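PDB 3DMN: putative DNA helicase from Lactobacillus plantarum, which probably unwinds DNA at the expense of ATP, as UvrD-like helicases do, this crystallised fragment being its C-terminal domain. Local coordinates for residues V118-A123 with L148-V153; V37-N42 with G154-L159; K16-N21 with Q135-I140. All blocks are in the same frame, centred on the assembly; numbering follows the deposited sequence.

Interaction 1 (V118-A123 with L148-V153); sequences VIVWNA and LTLVAV. With ACT (acetate ion), chain K; ACT (acetate ion), chain L.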
ATOM      1  N   VAL A 118      -1.734  -0.141   5.705  1.00 28.36           N
ATOM      2  CA  VAL A 118      -2.006  -0.087   4.275  1.00 27.52           C
ATOM      3  C   VAL A 118      -0.954  -0.931   3.584  1.00 28.77           C
ATOM      4  O   VAL A 118       0.225  -0.855   3.919  1.00 28.95           O
ATOM      5  CB  VAL A 118      -1.913   1.382   3.731  1.00 28.89           C
ATOM      6  CG1 VAL A 118      -1.915   1.397   2.187  1.00 30.19           C
ATOM      7  CG2 VAL A 118      -3.112   2.211   4.280  1.00 29.50           C
ATOM      8  N   ILE A 119      -1.404  -1.685   2.594  1.00 27.26           N
ATOM      9  CA  ILE A 119      -0.458  -2.297   1.629  1.00 27.65           C
ATOM     10  C   ILE A 119      -0.692  -1.625   0.281  1.00 27.78           C
ATOM     11  O   ILE A 119      -1.808  -1.690  -0.233  1.00 28.53           O
ATOM     12  CB  ILE A 119      -0.699  -3.790   1.516  1.00 27.34           C
ATOM     13  CG1 ILE A 119      -0.446  -4.483   2.860  1.00 29.20           C
ATOM     14  CG2 ILE A 119       0.175  -4.433   0.369  1.00 28.61           C
ATOM     15  CD1 ILE A 119      -0.980  -5.972   2.904  1.00 28.93           C
ATOM     16  N   VAL A 120       0.317  -0.916  -0.246  1.00 27.27           N
ATOM     17  CA  VAL A 120       0.207  -0.287  -1.557  1.00 26.74           C
ATOM     18  C   VAL A 120       0.508  -1.336  -2.607  1.00 27.37           C
ATOM     19  O   VAL A 120       1.621  -1.851  -2.698  1.00 28.83           O
ATOM     20  CB  VAL A 120       1.188   0.914  -1.703  1.00 27.80           C
ATOM     21  CG1 VAL A 120       0.987   1.586  -3.031  1.00 26.73           C
ATOM     22  CG2 VAL A 120       0.951   1.893  -0.558  1.00 29.25           C
ATOM     23  N   TRP A 121      -0.488  -1.612  -3.454  1.00 26.99           N
ATOM     24  CA  TRP A 121      -0.298  -2.668  -4.453  1.00 27.72           C
ATOM     25  C   TRP A 121       0.371  -2.138  -5.723  1.00 28.96           C
ATOM     26  O   TRP A 121      -0.150  -1.254  -6.456  1.00 28.42           O
ATOM     27  CB  TRP A 121      -1.641  -3.371  -4.800  1.00 28.13           C
ATOM     28  CG  TRP A 121      -1.509  -4.279  -5.958  1.00 27.78           C
ATOM     29  CD1 TRP A 121      -2.124  -4.148  -7.193  1.00 30.05           C
ATOM     30  CD2 TRP A 121      -0.659  -5.426  -6.051  1.00 29.07           C
ATOM     31  NE1 TRP A 121      -1.736  -5.186  -8.036  1.00 28.63           N
ATOM     32  CE2 TRP A 121      -0.820  -5.968  -7.362  1.00 27.59           C
ATOM     33  CE3 TRP A 121       0.199  -6.077  -5.149  1.00 30.22           C
ATOM     34  CZ2 TRP A 121      -0.150  -7.120  -7.770  1.00 28.61           C
ATOM     35  CZ3 TRP A 121       0.899  -7.223  -5.582  1.00 27.83           C
ATOM     36  CH2 TRP A 121       0.710  -7.713  -6.878  1.00 27.84           C
ATOM     37  N   ASN A 122       1.539  -2.713  -5.984  1.00 28.25           N
ATOM     38  CA  ASN A 122       2.254  -2.505  -7.253  1.00 27.68           C
ATOM     39  C   ASN A 122       2.714  -1.065  -7.455  1.00 27.35           C
ATOM     40  O   ASN A 122       2.404  -0.418  -8.473  1.00 28.34           O
ATOM     41  CB  ASN A 122       1.517  -3.047  -8.467  1.00 27.53           C
ATOM     42  CG  ASN A 122       2.509  -3.578  -9.507  1.00 28.17           C
ATOM     43  OD1 ASN A 122       3.708  -3.459  -9.277  1.00 29.64           O
ATOM     44  ND2 ASN A 122       2.026  -4.101 -10.648  1.00 32.02           N
ATOM     45  N   ALA A 123       3.507  -0.627  -6.497  1.00 27.61           N
ATOM     46  CA  ALA A 123       4.159   0.680  -6.522  1.00 28.03           C
ATOM     47  C   ALA A 123       5.403   0.636  -7.417  1.00 28.18           C
ATOM     48  O   ALA A 123       6.523   0.941  -6.951  1.00 28.50           O
ATOM     49  CB  ALA A 123       4.585   1.065  -5.081  1.00 29.82           C
ATOM     50  N   LEU A 148       2.812   0.694   7.084  1.00 26.42           N
ATOM     51  CA  LEU A 148       2.781   0.952   5.641  1.00 25.96           C
ATOM     52  C   LEU A 148       3.733  -0.001   4.938  1.00 27.78           C
ATOM     53  O   LEU A 148       4.920  -0.076   5.280  1.00 28.11           O
ATOM     54  CB  LEU A 148       3.174   2.405   5.368  1.00 26.47           C
ATOM     55  CG  LEU A 148       3.379   2.788   3.901  1.00 26.48           C
ATOM     56  CD1 LEU A 148       2.057   2.653   3.110  1.00 27.80           C
ATOM     57  CD2 LEU A 148       4.015   4.229   3.763  1.00 27.09           C
ATOM     58  N   THR A 149       3.197  -0.694   3.936  1.00 26.92           N
ATOM     59  CA  THR A 149       3.964  -1.684   3.159  1.00 26.77           C
ATOM     60  C   THR A 149       3.746  -1.308   1.716  1.00 27.55           C
ATOM     61  O   THR A 149       2.654  -0.987   1.321  1.00 28.02           O
ATOM     62  CB  THR A 149       3.411  -3.126   3.355  1.00 27.25           C
ATOM     63  OG1 THR A 149       3.526  -3.498   4.724  1.00 28.29           O
ATOM     64  CG2 THR A 149       4.229  -4.125   2.499  1.00 30.04           C
ATOM     65  N   LEU A 150       4.820  -1.344   0.929  1.00 27.28           N
ATOM     66  CA  LEU A 150       4.719  -1.148  -0.539  1.00 27.57           C
ATOM     67  C   LEU A 150       5.244  -2.387  -1.201  1.00 27.94           C
ATOM     68  O   LEU A 150       6.364  -2.821  -0.927  1.00 29.36           O
ATOM     69  CB  LEU A 150       5.510   0.078  -1.044  1.00 28.59           C
ATOM     70  CG  LEU A 150       4.961   1.452  -0.681  1.00 29.04           C
ATOM     71  CD1 LEU A 150       5.239   1.782   0.757  1.00 31.77           C
ATOM     72  CD2 LEU A 150       5.690   2.494  -1.564  1.00 31.38           C
ATOM     73  N   VAL A 151       4.442  -2.923  -2.114  1.00 26.84           N
ATOM     74  CA  VAL A 151       4.867  -4.081  -2.936  1.00 27.14           C
ATOM     75  C   VAL A 151       4.978  -3.639  -4.364  1.00 27.99           C
ATOM     76  O   VAL A 151       4.046  -3.056  -4.886  1.00 27.88           O
ATOM     77  CB  VAL A 151       3.869  -5.286  -2.818  1.00 27.80           C
ATOM     78  CG1 VAL A 151       4.298  -6.451  -3.728  1.00 29.25           C
ATOM     79  CG2 VAL A 151       3.758  -5.770  -1.367  1.00 28.21           C
ATOM     80  N   ALA A 152       6.116  -3.922  -5.013  1.00 27.13           N
ATOM     81  CA  ALA A 152       6.295  -3.502  -6.419  1.00 27.57           C
ATOM     82  C   ALA A 152       6.617  -4.740  -7.208  1.00 28.83           C
ATOM     83  O   ALA A 152       7.385  -5.572  -6.740  1.00 30.16           O
ATOM     84  CB  ALA A 152       7.482  -2.500  -6.536  1.00 29.53           C
ATOM     85  N   VAL A 153       6.047  -4.847  -8.398  1.00 26.26           N
ATOM     86  CA  VAL A 153       6.338  -5.961  -9.316  1.00 27.40           C
ATOM     87  C   VAL A 153       7.265  -5.408 -10.399  1.00 28.00           C
ATOM     88  O   VAL A 153       6.894  -4.496 -11.182  1.00 28.69           O
ATOM     89  CB  VAL A 153       5.069  -6.490  -9.963  1.00 27.93           C
ATOM     90  CG1 VAL A 153       5.433  -7.597 -10.979  1.00 29.47           C
ATOM     91  CG2 VAL A 153       4.157  -7.065  -8.866  1.00 29.89           C
TER
HETATM   92  C   ACT K  10      -1.430  -4.979 -11.269  1.00 27.22           C
HETATM   93  O   ACT K  10      -2.523  -5.488 -10.773  1.00 28.18           O
HETATM   94  OXT ACT K  10      -1.036  -3.805 -10.960  1.00 24.55           O
HETATM   95  CH3 ACT K  10      -0.570  -5.744 -12.215  1.00 29.07           C
HETATM   96  C   ACT L  11       3.061  -6.468 -13.163  1.00 30.41           C
HETATM   97  O   ACT L  11       2.019  -6.914 -12.615  1.00 31.28           O
HETATM   98  OXT ACT L  11       3.514  -5.354 -12.813  1.00 27.43           O
HETATM   99  CH3 ACT L  11       3.757  -7.266 -14.226  1.00 30.00           C
HETATM  100  O   HOH W   1       1.113  -2.952   5.945  1.00 18.54           O
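Asn122 meets Val153 where strand 118-121 ends beside strand 147-153. Its CB lies 3.8 Å above the plane of the Trp121 ring, offset toward the rim. At the tip, OD1 accepts the backbone N of Val153 at 2.9 Å, with that donor tilted 35° from the amide plane. ND2 donates to one oxygen of each of two acetates, probably from the crystallisation liquor. The strands themselves are parallel. Thr149 N donates to Val118 O, Val120 N to Thr149 O, and Val151 N to Val120 O at 3.1 Å. Val151 O then takes Ala123 N at 3.0 Å and, weakly, Asn122 N. Trp121 CZ3 touches Val151 CG1 at 3.9 Å and its CH2 touches Val153 CG2 at 4.0 Å. Its NE1 donates to the other oxygen of one of these acetates, which lies in the ring plane. An alanine here would probably leave both valine methyls without the ring and open a gap toward Val50 of helix 43-59. Within the same sheet, Thr149 OG1 is hydrogen-bonded to Asn36 ND2 of neighbouring strand 36-40. The Asn122 amide thus stands in for a backbone carbonyl, carrying the ladder to Val153 after its own strand has ended.

Interaction 2 (V37-N42 with G154-L159); sequences VVVTPN and GSLSPL. With EDO (1,2-ethanediol), chain N; ACT (acetate ion), chain B.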
ATOM      1  N   VAL A  37       9.318  -1.818   2.080  1.00 29.75           N
ATOM      2  CA  VAL A  37       9.163  -1.901   0.628  1.00 29.27           C
ATOM      3  C   VAL A  37       9.682  -3.273   0.187  1.00 29.72           C
ATOM      4  O   VAL A  37      10.769  -3.715   0.612  1.00 29.41           O
ATOM      5  CB  VAL A  37       9.987  -0.774  -0.051  1.00 29.79           C
ATOM      6  CG1 VAL A  37       9.945  -0.903  -1.585  1.00 31.11           C
ATOM      7  CG2 VAL A  37       9.439   0.595   0.407  1.00 30.87           C
ATOM      8  N   VAL A  38       8.903  -3.936  -0.669  1.00 28.48           N
ATOM      9  CA  VAL A  38       9.340  -5.252  -1.171  1.00 30.26           C
ATOM     10  C   VAL A  38       9.188  -5.227  -2.656  1.00 29.13           C
ATOM     11  O   VAL A  38       8.103  -4.968  -3.165  1.00 29.96           O
ATOM     12  CB  VAL A  38       8.538  -6.411  -0.568  1.00 30.19           C
ATOM     13  CG1 VAL A  38       9.137  -7.739  -1.013  1.00 33.01           C
ATOM     14  CG2 VAL A  38       8.548  -6.326   0.948  1.00 32.53           C
ATOM     15  N   VAL A  39      10.299  -5.501  -3.345  1.00 29.22           N
ATOM     16  CA  VAL A  39      10.296  -5.542  -4.812  1.00 28.47           C
ATOM     17  C   VAL A  39      10.334  -6.996  -5.230  1.00 29.64           C
ATOM     18  O   VAL A  39      11.195  -7.752  -4.760  1.00 31.22           O
ATOM     19  CB  VAL A  39      11.474  -4.767  -5.412  1.00 29.04           C
ATOM     20  CG1 VAL A  39      11.523  -4.936  -6.955  1.00 29.29           C
ATOM     21  CG2 VAL A  39      11.365  -3.272  -5.018  1.00 28.84           C
ATOM     22  N   THR A  40       9.383  -7.391  -6.075  1.00 28.59           N
ATOM     23  CA  THR A  40       9.188  -8.798  -6.430  1.00 28.56           C
ATOM     24  C   THR A  40       9.317  -8.964  -7.941  1.00 28.15           C
ATOM     25  O   THR A  40       9.110  -8.012  -8.682  1.00 28.16           O
ATOM     26  CB  THR A  40       7.796  -9.272  -5.991  1.00 28.70           C
ATOM     27  OG1 THR A  40       6.776  -8.587  -6.734  1.00 28.47           O
ATOM     28  CG2 THR A  40       7.581  -9.025  -4.462  1.00 29.08           C
ATOM     29  N   PRO A  41       9.706 -10.163  -8.407  1.00 27.77           N
ATOM     30  CA  PRO A  41       9.990 -10.330  -9.837  1.00 27.58           C
ATOM     31  C   PRO A  41       8.818 -10.452 -10.767  1.00 27.91           C
ATOM     32  O   PRO A  41       8.999 -10.306 -11.978  1.00 28.18           O
ATOM     33  CB  PRO A  41      10.802 -11.647  -9.885  1.00 27.02           C
ATOM     34  CG  PRO A  41      10.253 -12.430  -8.649  1.00 27.63           C
ATOM     35  CD  PRO A  41      10.088 -11.349  -7.617  1.00 27.09           C
ATOM     36  N   ASN A  42       7.635 -10.797 -10.251  1.00 27.94           N
ATOM     37  CA  ASN A  42       6.482 -11.007 -11.116  1.00 27.19           C
ATOM     38  C   ASN A  42       5.215 -10.896 -10.294  1.00 27.47           C
ATOM     39  O   ASN A  42       5.283 -10.829  -9.040  1.00 27.15           O
ATOM     40  CB  ASN A  42       6.540 -12.349 -11.872  1.00 27.28           C
ATOM     41  CG  ASN A  42       6.877 -13.498 -10.942  1.00 27.56           C
ATOM     42  OD1 ASN A  42       6.175 -13.702  -9.943  1.00 27.47           O
ATOM     43  ND2 ASN A  42       7.959 -14.215 -11.227  1.00 31.36           N
ATOM     44  N   GLY A 154       8.476  -5.937 -10.432  1.00 26.87           N
ATOM     45  CA  GLY A 154       9.471  -5.554 -11.427  1.00 28.31           C
ATOM     46  C   GLY A 154      10.506  -4.669 -10.787  1.00 29.41           C
ATOM     47  O   GLY A 154      11.472  -5.140 -10.189  1.00 29.07           O
ATOM     48  N   SER A 155      10.280  -3.357 -10.881  1.00 29.57           N
ATOM     49  CA  SER A 155      11.173  -2.364 -10.285  1.00 29.03           C
ATOM     50  C   SER A 155      10.381  -1.409  -9.434  1.00 29.44           C
ATOM     51  O   SER A 155       9.217  -1.160  -9.718  1.00 29.49           O
ATOM     52  CB  SER A 155      11.866  -1.518 -11.356  1.00 29.42           C
ATOM     53  OG  SER A 155      12.811  -2.320 -12.086  1.00 31.86           O
ATOM     54  N   LEU A 156      11.027  -0.892  -8.398  1.00 28.60           N
ATOM     55  CA  LEU A 156      10.373   0.122  -7.570  1.00 29.01           C
ATOM     56  C   LEU A 156      10.117   1.394  -8.381  1.00 29.11           C
ATOM     57  O   LEU A 156      10.920   1.799  -9.222  1.00 30.21           O
ATOM     58  CB  LEU A 156      11.244   0.421  -6.343  1.00 28.63           C
ATOM     59  CG  LEU A 156      10.595   1.270  -5.248  1.00 29.53           C
ATOM     60  CD1 LEU A 156       9.355   0.610  -4.624  1.00 29.39           C
ATOM     61  CD2 LEU A 156      11.662   1.585  -4.182  1.00 30.45           C
ATOM     62  N   SER A 157       8.989   2.062  -8.078  1.00 29.06           N
ATOM     63  CA  SER A 157       8.702   3.341  -8.729  1.00 29.30           C
ATOM     64  C   SER A 157       9.937   4.265  -8.659  1.00 27.87           C
ATOM     65  O   SER A 157      10.496   4.472  -7.566  1.00 29.69           O
ATOM     66  CB  SER A 157       7.549   4.033  -7.995  1.00 28.77           C
ATOM     67  OG  SER A 157       7.507   5.385  -8.474  1.00 30.08           O
ATOM     68  N   PRO A 158      10.289   4.905  -9.773  1.00 29.52           N
ATOM     69  CA  PRO A 158      11.401   5.872  -9.745  1.00 29.78           C
ATOM     70  C   PRO A 158      11.066   7.092  -8.888  1.00 30.01           C
ATOM     71  O   PRO A 158      11.976   7.820  -8.465  1.00 30.42           O
ATOM     72  CB  PRO A 158      11.538   6.290 -11.208  1.00 31.64           C
ATOM     73  CG  PRO A 158      10.152   6.055 -11.819  1.00 31.24           C
ATOM     74  CD  PRO A 158       9.752   4.749 -11.144  1.00 28.97           C
ATOM     75  N   LEU A 159       9.782   7.304  -8.646  1.00 28.10           N
ATOM     76  CA  LEU A 159       9.387   8.452  -7.814  1.00 27.17           C
ATOM     77  C   LEU A 159       9.925   8.271  -6.380  1.00 28.07           C
ATOM     78  O   LEU A 159       9.969   9.231  -5.618  1.00 28.47           O
ATOM     79  CB  LEU A 159       7.863   8.642  -7.823  1.00 28.70           C
ATOM     80  CG  LEU A 159       7.271   8.757  -9.241  1.00 27.54           C
ATOM     81  CD1 LEU A 159       5.753   8.955  -9.099  1.00 28.76           C
ATOM     82  CD2 LEU A 159       7.946   9.930 -10.020  1.00 29.15           C
TER
HETATM   83  C1  EDO N 769      14.072  -4.445  -9.240  1.00 32.62           C
HETATM   84  O1  EDO N 769      14.710  -3.489 -10.104  1.00 30.92           O
HETATM   85  C2  EDO N 769      14.647  -5.851  -9.285  1.00 32.57           C
HETATM   86  O2  EDO N 769      14.825  -6.342  -7.951  1.00 40.83           O
HETATM   87  C   ACT B   1       8.070  -2.146 -13.590  1.00 14.08           C
HETATM   88  O   ACT B   1       8.558  -1.740 -12.532  1.00 19.21           O
HETATM   89  OXT ACT B   1       7.226  -1.493 -14.228  1.00 20.28           O
HETATM   90  CH3 ACT B   1       8.524  -3.413 -13.992  1.00 14.73           C
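Gly154 and Thr40 make the one hydrogen bond between these segments. Gly154 N donates to Thr40 O at 2.8 Å, and the bond is nearly straight (173°). The Gly154 backbone angles suit glycine, because a CB would be jammed against the carbonyl O of Val153. Beside this bond, Val39 CG1 packs against Gly154 O at 3.2 Å, methyl to carbonyl. The apolar contacts gather on Leu156. Val37 CG1 presses on Leu156 CD1 at 3.4 Å, tighter than usual for two carbons. Val39 CG2 meets Leu156 CB at 3.9 Å, and both valine side chains cross the leucine at about a right angle. Two small molecules, probably from the crystallisation liquor, bind Ser155: its N donates to an acetate oxygen at 2.9 Å, and its OG shares a hydrogen bond with an ethanediol hydroxyl. Further along, Ser157 OG accepts Leu159 N in an ST turn. The loop after strand 147-153 is thus folded back against its neighbour, strand 36-40. On that strand, Val37 and Val39 also touch Leu170 of strand 169-170, the next in the sheet. Val38 and Thr40 point the other way and touch helix 43-59.

Interaction 3 (K16-N21 with Q135-I140); sequences KEILVN and QLLYTI. With ACT (acetate ion), chain D.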
ATOM      1  N   LYS A  16       6.491  12.283   3.206  1.00 28.55           N
ATOM      2  CA  LYS A  16       6.760  13.681   2.859  1.00 30.01           C
ATOM      3  C   LYS A  16       7.770  13.757   1.696  1.00 29.93           C
ATOM      4  O   LYS A  16       7.720  14.668   0.888  1.00 29.63           O
ATOM      5  CB  LYS A  16       7.248  14.478   4.078  1.00 30.44           C
ATOM      6  CG  LYS A  16       8.674  14.174   4.483  1.00 35.20           C
ATOM      7  CD  LYS A  16       9.023  14.738   5.828  1.00 39.23           C
ATOM      8  CE  LYS A  16      10.435  14.294   6.185  1.00 39.43           C
ATOM      9  NZ  LYS A  16      10.716  14.997   7.541  1.00 40.41           N
ATOM     10  N   GLU A  17       8.676  12.784   1.613  1.00 28.62           N
ATOM     11  CA  GLU A  17       9.776  12.859   0.648  1.00 29.00           C
ATOM     12  C   GLU A  17       9.325  12.391  -0.728  1.00 28.85           C
ATOM     13  O   GLU A  17      10.099  12.466  -1.697  1.00 29.26           O
ATOM     14  CB  GLU A  17      10.957  12.032   1.144  1.00 29.41           C
ATOM     15  CG  GLU A  17      11.514  12.592   2.468  1.00 28.74           C
ATOM     16  CD  GLU A  17      13.003  12.344   2.671  1.00 30.24           C
ATOM     17  OE1 GLU A  17      13.607  11.526   1.976  1.00 29.26           O
ATOM     18  OE2 GLU A  17      13.556  12.928   3.638  1.00 29.26           O
ATOM     19  N   ILE A  18       8.081  11.900  -0.813  1.00 27.91           N
ATOM     20  CA  ILE A  18       7.519  11.527  -2.147  1.00 28.91           C
ATOM     21  C   ILE A  18       7.225  12.789  -2.976  1.00 29.56           C
ATOM     22  O   ILE A  18       7.286  12.773  -4.225  1.00 30.26           O
ATOM     23  CB  ILE A  18       6.263  10.673  -2.011  1.00 27.93           C
ATOM     24  CG1 ILE A  18       6.609   9.376  -1.289  1.00 29.55           C
ATOM     25  CG2 ILE A  18       5.660  10.323  -3.419  1.00 29.06           C
ATOM     26  CD1 ILE A  18       5.438   8.481  -0.892  1.00 29.60           C
ATOM     27  N   LEU A  19       6.870  13.863  -2.279  1.00 31.41           N
ATOM     28  CA  LEU A  19       6.565  15.138  -2.935  1.00 32.91           C
ATOM     29  C   LEU A  19       7.838  15.915  -3.237  1.00 35.65           C
ATOM     30  O   LEU A  19       8.786  15.862  -2.477  1.00 35.98           O
ATOM     31  CB  LEU A  19       5.666  16.005  -2.047  1.00 32.71           C
ATOM     32  CG  LEU A  19       4.324  15.337  -1.728  1.00 31.21           C
ATOM     33  CD1 LEU A  19       3.458  16.233  -0.840  1.00 34.69           C
ATOM     34  CD2 LEU A  19       3.549  14.985  -3.013  1.00 34.71           C
ATOM     35  N   VAL A  20       7.849  16.622  -4.353  1.00 37.78           N
ATOM     36  CA  VAL A  20       8.910  17.596  -4.631  1.00 42.64           C
ATOM     37  C   VAL A  20       8.228  18.974  -4.484  1.00 45.75           C
ATOM     38  O   VAL A  20       7.455  19.389  -5.339  1.00 47.61           O
ATOM     39  CB  VAL A  20       9.569  17.330  -6.016  1.00 42.32           C
ATOM     40  CG1 VAL A  20      10.148  15.939  -6.036  1.00 42.84           C
ATOM     41  CG2 VAL A  20       8.575  17.431  -7.142  1.00 44.10           C
ATOM     42  N   ASN A  21       8.465  19.639  -3.363  1.00 49.44           N
ATOM     43  CA  ASN A  21       7.577  20.730  -2.921  1.00 51.70           C
ATOM     44  C   ASN A  21       8.023  22.117  -3.371  1.00 52.61           C
ATOM     45  O   ASN A  21       7.269  22.842  -4.033  1.00 54.40           O
ATOM     46  CB  ASN A  21       7.402  20.701  -1.392  1.00 52.55           C
ATOM     47  CG  ASN A  21       6.457  19.584  -0.917  1.00 54.02           C
ATOM     48  OD1 ASN A  21       6.836  18.749  -0.092  1.00 54.60           O
ATOM     49  ND2 ASN A  21       5.214  19.594  -1.410  1.00 55.63           N
ATOM     50  N   GLN A 135       1.769  13.119  -6.465  1.00 28.59           N
ATOM     51  CA  GLN A 135       0.676  13.508  -5.550  1.00 29.02           C
ATOM     52  C   GLN A 135      -0.163  12.266  -5.218  1.00 29.14           C
ATOM     53  O   GLN A 135      -0.509  12.016  -4.060  1.00 29.03           O
ATOM     54  CB  GLN A 135      -0.198  14.580  -6.194  1.00 30.77           C
ATOM     55  CG  GLN A 135      -1.361  14.979  -5.325  1.00 34.30           C
ATOM     56  CD  GLN A 135      -0.883  15.571  -4.009  1.00 39.47           C
ATOM     57  OE1 GLN A 135       0.069  16.347  -3.979  1.00 41.28           O
ATOM     58  NE2 GLN A 135      -1.550  15.217  -2.925  1.00 44.92           N
ATOM     59  N   LEU A 136      -0.476  11.481  -6.248  1.00 28.43           N
ATOM     60  CA  LEU A 136      -1.231  10.229  -6.043  1.00 29.03           C
ATOM     61  C   LEU A 136      -0.508   9.257  -5.108  1.00 28.46           C
ATOM     62  O   LEU A 136      -1.106   8.761  -4.145  1.00 27.61           O
ATOM     63  CB  LEU A 136      -1.492   9.566  -7.404  1.00 29.21           C
ATOM     64  CG  LEU A 136      -2.167   8.200  -7.297  1.00 31.83           C
ATOM     65  CD1 LEU A 136      -3.580   8.337  -6.784  1.00 33.64           C
ATOM     66  CD2 LEU A 136      -2.171   7.515  -8.678  1.00 33.41           C
ATOM     67  N   LEU A 137       0.769   8.972  -5.384  1.00 27.95           N
ATOM     68  CA  LEU A 137       1.484   8.012  -4.571  1.00 28.06           C
ATOM     69  C   LEU A 137       1.598   8.510  -3.138  1.00 28.06           C
ATOM     70  O   LEU A 137       1.397   7.741  -2.198  1.00 27.97           O
ATOM     71  CB  LEU A 137       2.870   7.742  -5.173  1.00 27.39           C
ATOM     72  CG  LEU A 137       3.694   6.680  -4.464  1.00 28.66           C
ATOM     73  CD1 LEU A 137       2.969   5.325  -4.459  1.00 27.53           C
ATOM     74  CD2 LEU A 137       5.055   6.581  -5.167  1.00 31.02           C
ATOM     75  N   TYR A 138       1.865   9.805  -2.977  1.00 27.25           N
ATOM     76  CA  TYR A 138       1.895  10.420  -1.646  1.00 27.48           C
ATOM     77  C   TYR A 138       0.552  10.219  -0.918  1.00 28.57           C
ATOM     78  O   TYR A 138       0.497   9.792   0.239  1.00 28.17           O
ATOM     79  CB  TYR A 138       2.155  11.910  -1.820  1.00 28.78           C
ATOM     80  CG  TYR A 138       1.938  12.685  -0.550  1.00 27.70           C
ATOM     81  CD1 TYR A 138       2.902  12.665   0.449  1.00 30.78           C
ATOM     82  CD2 TYR A 138       0.786  13.417  -0.363  1.00 28.90           C
ATOM     83  CE1 TYR A 138       2.711  13.418   1.638  1.00 30.18           C
ATOM     84  CE2 TYR A 138       0.572  14.142   0.794  1.00 30.12           C
ATOM     85  CZ  TYR A 138       1.530  14.134   1.790  1.00 31.03           C
ATOM     86  OH  TYR A 138       1.282  14.876   2.939  1.00 35.00           O
ATOM     87  N   THR A 139      -0.520  10.576  -1.602  1.00 28.14           N
ATOM     88  CA  THR A 139      -1.857  10.457  -1.011  1.00 28.97           C
ATOM     89  C   THR A 139      -2.177   9.018  -0.592  1.00 28.60           C
ATOM     90  O   THR A 139      -2.703   8.788   0.471  1.00 30.49           O
ATOM     91  CB  THR A 139      -2.900  10.995  -1.976  1.00 29.12           C
ATOM     92  OG1 THR A 139      -2.591  12.370  -2.211  1.00 30.06           O
ATOM     93  CG2 THR A 139      -4.291  10.902  -1.371  1.00 30.44           C
ATOM     94  N   ILE A 140      -1.874   8.057  -1.450  1.00 29.03           N
ATOM     95  CA  ILE A 140      -2.128   6.655  -1.112  1.00 28.61           C
ATOM     96  C   ILE A 140      -1.349   6.246   0.133  1.00 29.48           C
ATOM     97  O   ILE A 140      -1.897   5.664   1.071  1.00 29.65           O
ATOM     98  CB  ILE A 140      -1.748   5.769  -2.279  1.00 29.00           C
ATOM     99  CG1 ILE A 140      -2.716   6.029  -3.454  1.00 28.88           C
ATOM    100  CG2 ILE A 140      -1.753   4.291  -1.868  1.00 31.15           C
ATOM    101  CD1 ILE A 140      -2.296   5.264  -4.746  1.00 31.36           C
TER
HETATM  102  C   ACT D   3       4.656  17.080  -5.837  1.00 23.82           C
HETATM  103  O   ACT D   3       5.622  16.403  -6.270  1.00 23.91           O
HETATM  104  OXT ACT D   3       4.850  17.844  -4.866  1.00 25.88           O
HETATM  105  CH3 ACT D   3       3.319  17.036  -6.430  1.00 22.37           C
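Leu19 packs on the face of the Tyr138 ring. Its CD1 stands 3.6 Å from the ring centroid and only 2° off the ring normal, a CH-pi contact over the centre. The two side chains cross obliquely. Leu19 CG is turned anti to its own carbonyl carbon (chi1 -60°), which sets it 3.7 Å from Tyr138 CD1, nearer the rim. The other methyl, CD2, drops toward the root of the tyrosine and meets Tyr138 CB at 3.6 Å. Leu19 therefore follows the tyrosine from CB to the middle of the ring. Ile18 lies closer to the helix backbone. Its CG2 touches Tyr138 N at 3.9 Å and Leu137 CD2 at 4.2 Å. Lys16 CA comes near Tyr138 CE1 from an oblique direction, while its NZ pairs with Asp13 in a salt bridge. Gln135 OE1 comes within 3.9 Å of Leu19 CD2.

Contact between residues 16-21 and 135-140 is wholly by packing. Just before the second segment, at the start of helix 134-141, Arg134 NH1 is hydrogen-bonded to Ile18 O. Residues Lys16 to Leu19 form a type I beta turn, which brings Ile18 and Leu19 to the helix together. Thr139 N and Thr139 OG1 both donate to Gln135 O, from opposite faces of its plane. Val20 N donates to an acetate, probably from the crystallisation liquor, at 2.9 Å. Helix 134-141 is the crossover helix of the beta-alpha-beta unit between strands 118-121 and 147-153. The turn after helix 9-16 covers one flank of it, in a parallel alpha/beta fold consistent with the P-loop NTPase clan.

Overall arrangement
Interactions 1 and 2 share one parallel sheet, with centres about 9 Å apart. Strands 147-153 and 36-40 are neighbours there. Thr40 N lies 2.8 Å from Ala152 O, a probable hydrogen bond, and Val38 N stands likewise to Leu150 O. Along the chain, interaction 1 is nested inside the loop that interaction 2 closes. Interaction 3 lies off the sheet, its centre about 14 Å from that of interaction 1 and about 17 Å from that of interaction 2. Helix 134-141 links it to interaction 1, where Val120 CG2 packs on Ile140 CG2 at 3.8 Å. The bound acetates and ethanediol probably come from the crystallisation liquor, and do not by themselves mark a functional site.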